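Local coordinates for regulator of G-protein signalling 3 isoform 1 (Homo sapiens, PDB 2F5Y) that probably regulates G-protein signalling, with a PDZ domain that probably binds C-terminal tails of partner proteins, at residues T8-K13 and P72-L77; D23-V28 and L45-Q50. All blocks are in the same frame, centred on the assembly; numbering follows the deposited sequence.

Interaction 1: T8-K13 and P72-L77. With SO4 (sulfate ion), chain C.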
ATOM      1  N   THR A   8      -2.793  -7.158  -4.335  1.00 46.37           N
ATOM      2  CA  THR A   8      -4.175  -6.739  -4.655  1.00 48.48           C
ATOM      3  C   THR A   8      -5.026  -6.817  -3.384  1.00 47.36           C
ATOM      4  O   THR A   8      -5.242  -7.889  -2.836  1.00 52.56           O
ATOM      5  CB  THR A   8      -4.828  -7.631  -5.769  1.00 46.94           C
ATOM      6  OG1 THR A   8      -4.082  -7.523  -6.993  1.00 53.53           O
ATOM      7  CG2 THR A   8      -6.261  -7.207  -6.045  1.00 49.40           C
ATOM      8  N   ILE A   9      -5.509  -5.672  -2.921  1.00 47.30           N
ATOM      9  CA  ILE A   9      -6.212  -5.608  -1.657  1.00 46.44           C
ATOM     10  C   ILE A   9      -7.600  -5.086  -1.893  1.00 47.31           C
ATOM     11  O   ILE A   9      -7.762  -3.906  -2.178  1.00 48.15           O
ATOM     12  CB  ILE A   9      -5.542  -4.659  -0.676  1.00 46.06           C
ATOM     13  CG1 ILE A   9      -4.038  -4.919  -0.621  1.00 46.03           C
ATOM     14  CG2 ILE A   9      -6.212  -4.796   0.708  1.00 42.62           C
ATOM     15  CD1 ILE A   9      -3.250  -3.778   0.007  1.00 48.02           C
ATOM     16  N   PRO A  10      -8.610  -5.960  -1.786  1.00 48.07           N
ATOM     17  CA  PRO A  10      -9.997  -5.482  -1.792  1.00 46.52           C
ATOM     18  C   PRO A  10     -10.305  -4.703  -0.516  1.00 48.21           C
ATOM     19  O   PRO A  10      -9.720  -4.966   0.532  1.00 55.25           O
ATOM     20  CB  PRO A  10     -10.835  -6.766  -1.883  1.00 41.83           C
ATOM     21  CG  PRO A  10      -9.856  -7.866  -2.237  1.00 47.48           C
ATOM     22  CD  PRO A  10      -8.524  -7.423  -1.686  1.00 48.28           C
ATOM     23  N   ARG A  11     -11.191  -3.728  -0.635  1.00 45.01           N
ATOM     24  CA  ARG A  11     -11.619  -2.915   0.480  1.00 43.55           C
ATOM     25  C   ARG A  11     -12.389  -3.779   1.485  1.00 44.37           C
ATOM     26  O   ARG A  11     -13.266  -4.559   1.106  1.00 45.14           O
ATOM     27  CB  ARG A  11     -12.491  -1.770  -0.054  1.00 45.24           C
ATOM     28  CG  ARG A  11     -13.132  -0.902   0.982  1.00 46.96           C
ATOM     29  CD  ARG A  11     -13.852   0.253   0.329  1.00 55.07           C
ATOM     30  NE  ARG A  11     -12.938   1.316  -0.077  1.00 57.93           N
ATOM     31  CZ  ARG A  11     -12.433   2.226   0.750  1.00 56.20           C
ATOM     32  NH1 ARG A  11     -11.611   3.164   0.286  1.00 53.57           N
ATOM     33  NH2 ARG A  11     -12.732   2.202   2.041  1.00 71.04           N
ATOM     34  N   GLY A  12     -12.053  -3.634   2.762  1.00 40.25           N
ATOM     35  CA  GLY A  12     -12.733  -4.330   3.833  1.00 39.60           C
ATOM     36  C   GLY A  12     -13.735  -3.451   4.559  1.00 40.96           C
ATOM     37  O   GLY A  12     -14.168  -2.422   4.043  1.00 45.47           O
ATOM     38  N   LYS A  13     -14.102  -3.872   5.764  1.00 42.67           N
ATOM     39  CA  LYS A  13     -15.095  -3.177   6.577  1.00 45.51           C
ATOM     40  C   LYS A  13     -14.643  -1.771   6.988  1.00 49.68           C
ATOM     41  O   LYS A  13     -15.468  -0.853   7.075  1.00 52.50           O
ATOM     42  CB  LYS A  13     -15.425  -4.009   7.824  1.00 42.61           C
ATOM     43  CG  LYS A  13     -16.412  -3.374   8.786  1.00 40.14           C
ATOM     44  CD  LYS A  13     -17.808  -3.288   8.193  1.00 52.06           C
ATOM     45  CE  LYS A  13     -18.852  -2.974   9.261  1.00 52.01           C
ATOM     46  NZ  LYS A  13     -20.231  -3.354   8.829  1.00 60.80           N
ATOM     47  N   PRO A  72     -12.666   2.845  -4.730  1.00 51.26           N
ATOM     48  CA  PRO A  72     -13.924   2.209  -4.356  1.00 50.89           C
ATOM     49  C   PRO A  72     -13.863   0.762  -3.868  1.00 52.77           C
ATOM     50  O   PRO A  72     -14.490   0.433  -2.856  1.00 56.99           O
ATOM     51  CB  PRO A  72     -14.759   2.278  -5.642  1.00 51.32           C
ATOM     52  CG  PRO A  72     -14.038   3.205  -6.561  1.00 51.51           C
ATOM     53  CD  PRO A  72     -12.615   3.181  -6.168  1.00 49.34           C
ATOM     54  N   SER A  73     -13.149  -0.102  -4.579  1.00 49.76           N
ATOM     55  CA  SER A  73     -13.361  -1.539  -4.428  1.00 49.98           C
ATOM     56  C   SER A  73     -12.108  -2.288  -4.014  1.00 50.32           C
ATOM     57  O   SER A  73     -12.147  -3.163  -3.142  0.50 42.78           O
ATOM     58  CB  SER A  73     -13.911  -2.100  -5.744  1.00 53.93           C
ATOM     59  OG  SER A  73     -15.078  -1.389  -6.150  1.00 57.64           O
ATOM     60  N   GLU A  74     -10.999  -1.945  -4.658  1.00 55.29           N
ATOM     61  CA  GLU A  74      -9.711  -2.530  -4.330  1.00 58.36           C
ATOM     62  C   GLU A  74      -8.567  -1.679  -4.842  1.00 57.09           C
ATOM     63  O   GLU A  74      -8.713  -0.937  -5.824  1.00 55.51           O
ATOM     64  CB  GLU A  74      -9.588  -3.932  -4.937  1.00 58.94           C
ATOM     65  CG  GLU A  74      -9.331  -3.958  -6.432  1.00 60.90           C
ATOM     66  CD  GLU A  74      -9.217  -5.374  -6.977  1.00 59.80           C
ATOM     67  OE1 GLU A  74      -9.568  -6.319  -6.243  1.00 67.45           O
ATOM     68  OE2 GLU A  74      -8.783  -5.537  -8.139  1.00 69.19           O
ATOM     69  N   ILE A  75      -7.424  -1.815  -4.176  1.00 52.71           N
ATOM     70  CA  ILE A  75      -6.196  -1.216  -4.639  1.00 50.09           C
ATOM     71  C   ILE A  75      -5.281  -2.338  -5.107  1.00 54.23           C
ATOM     72  O   ILE A  75      -5.314  -3.449  -4.583  1.00 50.45           O
ATOM     73  CB  ILE A  75      -5.484  -0.368  -3.546  1.00 52.92           C
ATOM     74  CG1 ILE A  75      -5.216  -1.187  -2.278  1.00 48.27           C
ATOM     75  CG2 ILE A  75      -6.299   0.883  -3.222  1.00 48.38           C
ATOM     76  CD1 ILE A  75      -4.312  -0.462  -1.245  1.00 45.41           C
ATOM     77  N   ILE A  76      -4.491  -2.044  -6.130  1.00 57.46           N
ATOM     78  CA  ILE A  76      -3.415  -2.921  -6.557  1.00 53.54           C
ATOM     79  C   ILE A  76      -2.160  -2.102  -6.372  1.00 50.79           C
ATOM     80  O   ILE A  76      -1.996  -1.069  -7.021  1.00 50.78           O
ATOM     81  CB  ILE A  76      -3.543  -3.329  -8.023  1.00 53.39           C
ATOM     82  CG1 ILE A  76      -4.930  -3.901  -8.294  1.00 53.36           C
ATOM     83  CG2 ILE A  76      -2.455  -4.350  -8.376  1.00 55.34           C
ATOM     84  CD1 ILE A  76      -5.303  -3.903  -9.775  1.00 62.02           C
ATOM     85  N   LEU A  77      -1.303  -2.531  -5.451  1.00 50.12           N
ATOM     86  CA  LEU A  77      -0.055  -1.833  -5.183  1.00 48.60           C
ATOM     87  C   LEU A  77       1.076  -2.646  -5.742  1.00 49.75           C
ATOM     88  O   LEU A  77       1.115  -3.853  -5.553  1.00 54.50           O
ATOM     89  CB  LEU A  77       0.191  -1.703  -3.690  1.00 47.89           C
ATOM     90  CG  LEU A  77      -0.802  -0.950  -2.830  1.00 56.10           C
ATOM     91  CD1 LEU A  77      -0.310  -1.042  -1.361  1.00 49.66           C
ATOM     92  CD2 LEU A  77      -0.931   0.505  -3.307  1.00 48.96           C
TER
HETATM   93  S   SO4 C   1     -12.063  -6.919   6.927  1.00 61.64           S
HETATM   94  O1  SO4 C   1     -12.085  -5.456   6.883  1.00 65.44           O
HETATM   95  O2  SO4 C   1     -10.757  -7.316   7.447  1.00 56.85           O
HETATM   96  O3  SO4 C   1     -13.134  -7.387   7.801  1.00 78.14           O
HETATM   97  O4  SO4 C   1     -12.289  -7.531   5.621  1.00 53.06           O
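Ile9 and Ile75 grip each other by both backbone polar groups. Ile9 N gives its hydrogen to Ile75 O at 2.8 Å, nearly straight and close to the line of the acceptor's C=O, while Ile75 N returns a bond to Ile9 O from a donor tilted 31° out of the carbonyl plane. Two residues on, where strand 3-10 has already ended, Arg11 N still reaches Ser73 O at 2.7 Å. Pro10 has no N-H to give; its CA instead makes a CA-H...O contact with that same Ser73 O. Ile76 N is taken by Asn52 OD1. Arg11 lays its CD 3.3 Å from Pro72 O, and Arg11 NH1 is bonded to Cys71 O. Farther out, Lys13 N holds O1 of a sulfate that Arg39 NH2 also binds. On the inner face, Ile9 CD1 meets Ile75 CD1 at 3.7 Å; both residues pack on Phe16, and Ile9 also meets helix 36-40. On the other face the Glu74 side chain, its CG between the backbone N and the carbonyl carbon (chi1 76°), crosses that of Thr8, bringing OE1 3.4 Å from Thr8 CG2. This is the antiparallel pairing of the first and last strands that closes the PDZ fold.

Interaction 2: D23-V28 and L45-Q50; sequences DSPVRV and LDTVLQ
A water takes the place of a second direct bond between Val26 and Val48: it accepts from Val26 N at 2.8 Å and donates to Val48 O, bridging two segments where they diverge toward Pro25, which is preceded by a cis peptide bond. The direct bonds lie on the other side of this point. Val48 N reaches Val26 O almost straight, at 3.0 Å; Val28 N does the same to Asp46 O at 2.8 Å, and Leu45 N closes the set on Val28 O. Arg27 and Thr47 form a single bridge between these bonds, and Arg27 CA adds a CA-H...O contact to Asp46 O. Here the two sheets of the PDZ domain meet: strand 27-31, paired with strand 18-21, touches strand 47-51 of the four-stranded sheet, their touching parts running 128° apart. Val28, buried, points toward 45-50, its CG2 3.7 Å from Asp46 CB and 4.2 Å from Val48 CG2, with Leu42 also against it. The Asp46 carboxylate turns elsewhere, OD2 taking the N-H of Gln43 and a salt bridge from Arg81. Toward the surface, Arg27 and Leu45 run side by side. The Arg27 chain bends at chi3 (85°), and Leu45 CD1 lies 3.3 Å above one face of the guanidinium, offset toward its rim. At the splayed end the Pro25 ring crosses Thr47, whose CG2, anti to the backbone N (OG1 chi1 -58°), comes within 3.3 Å of Pro25 CG.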
ATOM      1  N   ASP A  23       7.794  10.245   2.730  1.00 42.11           N
ATOM      2  CA  ASP A  23       7.461  10.821   1.446  1.00 46.51           C
ATOM      3  C   ASP A  23       8.502  10.434   0.382  1.00 45.67           C
ATOM      4  O   ASP A  23       9.700  10.379   0.673  1.00 39.09           O
ATOM      5  CB  ASP A  23       7.464  12.352   1.534  1.00 47.48           C
ATOM      6  CG  ASP A  23       6.457  12.910   2.533  1.00 53.87           C
ATOM      7  OD1 ASP A  23       6.642  14.083   2.918  1.00 60.00           O
ATOM      8  OD2 ASP A  23       5.490  12.215   2.916  1.00 51.82           O
ATOM      9  N   SER A  24       8.034  10.203  -0.846  1.00 41.63           N
ATOM     10  CA  SER A  24       8.898  10.170  -2.029  1.00 46.91           C
ATOM     11  C   SER A  24      10.108   9.222  -1.938  1.00 45.51           C
ATOM     12  O   SER A  24      11.253   9.680  -1.965  1.00 46.50           O
ATOM     13  CB  SER A  24       9.409  11.592  -2.325  1.00 45.27           C
ATOM     14  OG  SER A  24       8.339  12.502  -2.505  1.00 55.41           O
ATOM     15  N   PRO A  25       9.871   7.903  -1.842  1.00 45.10           N
ATOM     16  CA  PRO A  25       8.612   7.172  -1.806  1.00 43.38           C
ATOM     17  C   PRO A  25       8.038   6.919  -0.417  1.00 43.17           C
ATOM     18  O   PRO A  25       8.698   7.100   0.606  1.00 47.76           O
ATOM     19  CB  PRO A  25       8.982   5.836  -2.454  1.00 46.75           C
ATOM     20  CG  PRO A  25      10.398   5.619  -2.052  1.00 45.03           C
ATOM     21  CD  PRO A  25      11.022   6.981  -1.816  1.00 49.42           C
ATOM     22  N   VAL A  26       6.796   6.482  -0.419  1.00 40.21           N
ATOM     23  CA  VAL A  26       6.064   6.173   0.776  1.00 42.21           C
ATOM     24  C   VAL A  26       6.378   4.731   1.140  1.00 39.84           C
ATOM     25  O   VAL A  26       6.619   3.902   0.270  1.00 45.66           O
ATOM     26  CB  VAL A  26       4.546   6.407   0.530  1.00 47.77           C
ATOM     27  CG1 VAL A  26       3.712   6.052   1.761  1.00 38.42           C
ATOM     28  CG2 VAL A  26       4.305   7.878   0.063  1.00 38.15           C
ATOM     29  N   ARG A  27       6.432   4.446   2.429  1.00 43.22           N
ATOM     30  CA  ARG A  27       6.724   3.084   2.915  1.00 47.95           C
ATOM     31  C   ARG A  27       5.568   2.578   3.768  1.00 44.89           C
ATOM     32  O   ARG A  27       4.856   3.358   4.397  1.00 44.62           O
ATOM     33  CB  ARG A  27       8.013   3.078   3.740  1.00 44.44           C
ATOM     34  CG  ARG A  27       8.599   1.694   3.934  1.00 55.08           C
ATOM     35  CD  ARG A  27       9.809   1.709   4.871  1.00 47.76           C
ATOM     36  NE  ARG A  27       9.405   1.645   6.270  1.00 48.98           N
ATOM     37  CZ  ARG A  27      10.192   1.918   7.304  1.00 49.37           C
ATOM     38  NH1 ARG A  27      11.450   2.275   7.109  1.00 38.29           N
ATOM     39  NH2 ARG A  27       9.715   1.832   8.542  1.00 52.10           N
ATOM     40  N   VAL A  28       5.376   1.269   3.790  1.00 51.35           N
ATOM     41  CA  VAL A  28       4.358   0.670   4.658  1.00 47.43           C
ATOM     42  C   VAL A  28       4.915   0.609   6.076  1.00 47.59           C
ATOM     43  O   VAL A  28       5.981   0.029   6.316  1.00 46.63           O
ATOM     44  CB  VAL A  28       3.955  -0.727   4.176  1.00 48.86           C
ATOM     45  CG1 VAL A  28       2.872  -1.321   5.094  1.00 42.68           C
ATOM     46  CG2 VAL A  28       3.466  -0.667   2.715  1.00 37.54           C
ATOM     47  N   LEU A  45       7.785  -2.366   5.821  1.00 47.35           N
ATOM     48  CA  LEU A  45       8.995  -2.032   5.045  1.00 49.42           C
ATOM     49  C   LEU A  45       8.782  -2.063   3.535  1.00 47.03           C
ATOM     50  O   LEU A  45       9.664  -1.633   2.780  1.00 51.51           O
ATOM     51  CB  LEU A  45      10.216  -2.899   5.409  1.00 54.46           C
ATOM     52  CG  LEU A  45      11.166  -2.440   6.520  1.00 59.86           C
ATOM     53  CD1 LEU A  45      11.740  -1.066   6.226  1.00 52.90           C
ATOM     54  CD2 LEU A  45      10.449  -2.457   7.850  1.00 58.28           C
ATOM     55  N   ASP A  46       7.635  -2.556   3.077  1.00 46.69           N
ATOM     56  CA  ASP A  46       7.335  -2.499   1.649  1.00 47.96           C
ATOM     57  C   ASP A  46       7.357  -1.044   1.169  1.00 44.64           C
ATOM     58  O   ASP A  46       6.673  -0.194   1.732  1.00 47.61           O
ATOM     59  CB  ASP A  46       5.963  -3.095   1.355  1.00 51.42           C
ATOM     60  CG  ASP A  46       5.949  -4.607   1.406  1.00 48.89           C
ATOM     61  OD1 ASP A  46       7.027  -5.233   1.495  1.00 48.71           O
ATOM     62  OD2 ASP A  46       4.832  -5.160   1.347  1.00 50.64           O
ATOM     63  N   THR A  47       8.138  -0.761   0.135  1.00 46.03           N
ATOM     64  CA  THR A  47       8.176   0.587  -0.443  1.00 47.34           C
ATOM     65  C   THR A  47       7.215   0.598  -1.626  1.00 47.28           C
ATOM     66  O   THR A  47       7.218  -0.318  -2.431  1.00 50.81           O
ATOM     67  CB  THR A  47       9.616   1.010  -0.853  1.00 46.61           C
ATOM     68  OG1 THR A  47      10.470   0.957   0.297  1.00 49.79           O
ATOM     69  CG2 THR A  47       9.660   2.425  -1.411  1.00 42.80           C
ATOM     70  N   VAL A  48       6.392   1.640  -1.704  1.00 47.94           N
ATOM     71  CA  VAL A  48       5.295   1.713  -2.654  1.00 40.68           C
ATOM     72  C   VAL A  48       5.725   2.449  -3.918  1.00 46.06           C
ATOM     73  O   VAL A  48       6.122   3.619  -3.882  1.00 47.52           O
ATOM     74  CB  VAL A  48       4.065   2.411  -2.045  1.00 44.89           C
ATOM     75  CG1 VAL A  48       2.855   2.239  -2.969  1.00 46.68           C
ATOM     76  CG2 VAL A  48       3.752   1.854  -0.659  1.00 39.63           C
ATOM     77  N   LEU A  49       5.634   1.747  -5.042  1.00 49.32           N
ATOM     78  CA  LEU A  49       6.057   2.272  -6.327  1.00 46.64           C
ATOM     79  C   LEU A  49       4.877   2.688  -7.182  1.00 42.46           C
ATOM     80  O   LEU A  49       4.972   3.652  -7.933  1.00 48.58           O
ATOM     81  CB  LEU A  49       6.906   1.227  -7.051  1.00 48.30           C
ATOM     82  CG  LEU A  49       8.066   0.642  -6.234  1.00 54.02           C
ATOM     83  CD1 LEU A  49       8.738  -0.497  -7.018  1.00 40.58           C
ATOM     84  CD2 LEU A  49       9.080   1.736  -5.813  1.00 39.74           C
ATOM     85  N   GLN A  50       3.775   1.955  -7.072  1.00 43.86           N
ATOM     86  CA  GLN A  50       2.593   2.159  -7.908  1.00 42.38           C
ATOM     87  C   GLN A  50       1.311   1.843  -7.145  1.00 46.59           C
ATOM     88  O   GLN A  50       1.252   0.875  -6.365  1.00 44.13           O
ATOM     89  CB  GLN A  50       2.647   1.273  -9.157  1.00 44.12           C
ATOM     90  CG  GLN A  50       1.715   1.721 -10.275  1.00 40.13           C
ATOM     91  CD  GLN A  50       2.049   1.092 -11.610  1.00 44.76           C
ATOM     92  OE1 GLN A  50       1.585   0.002 -11.919  1.00 48.19           O
ATOM     93  NE2 GLN A  50       2.849   1.785 -12.418  1.00 34.03           N
TER
HETATM   94  O   HOH W   1       5.396   6.042  -2.816  1.00 36.91           O

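Strands 74-81 and 47-51 are neighbours in one sheet, so interactions 1 and 2 share a framework although their centres lie about 17 Å apart, on opposite sides of the chain's centre. Both are partly buried. Interaction 1 pairs two strands within that sheet, joining residues far apart in sequence; interaction 2 is nested inside the loop it closes and ties the sheet to the smaller two-stranded one. The inner side of each is aliphatic, isoleucines in one and valines in the other, and Leu77 CD2 joins them by packing on Val48 CG1 at 4.2 Å. Their surfaces differ: an arginine against a backbone carbonyl in 72-77, an arginine under a leucine methyl in 45-50.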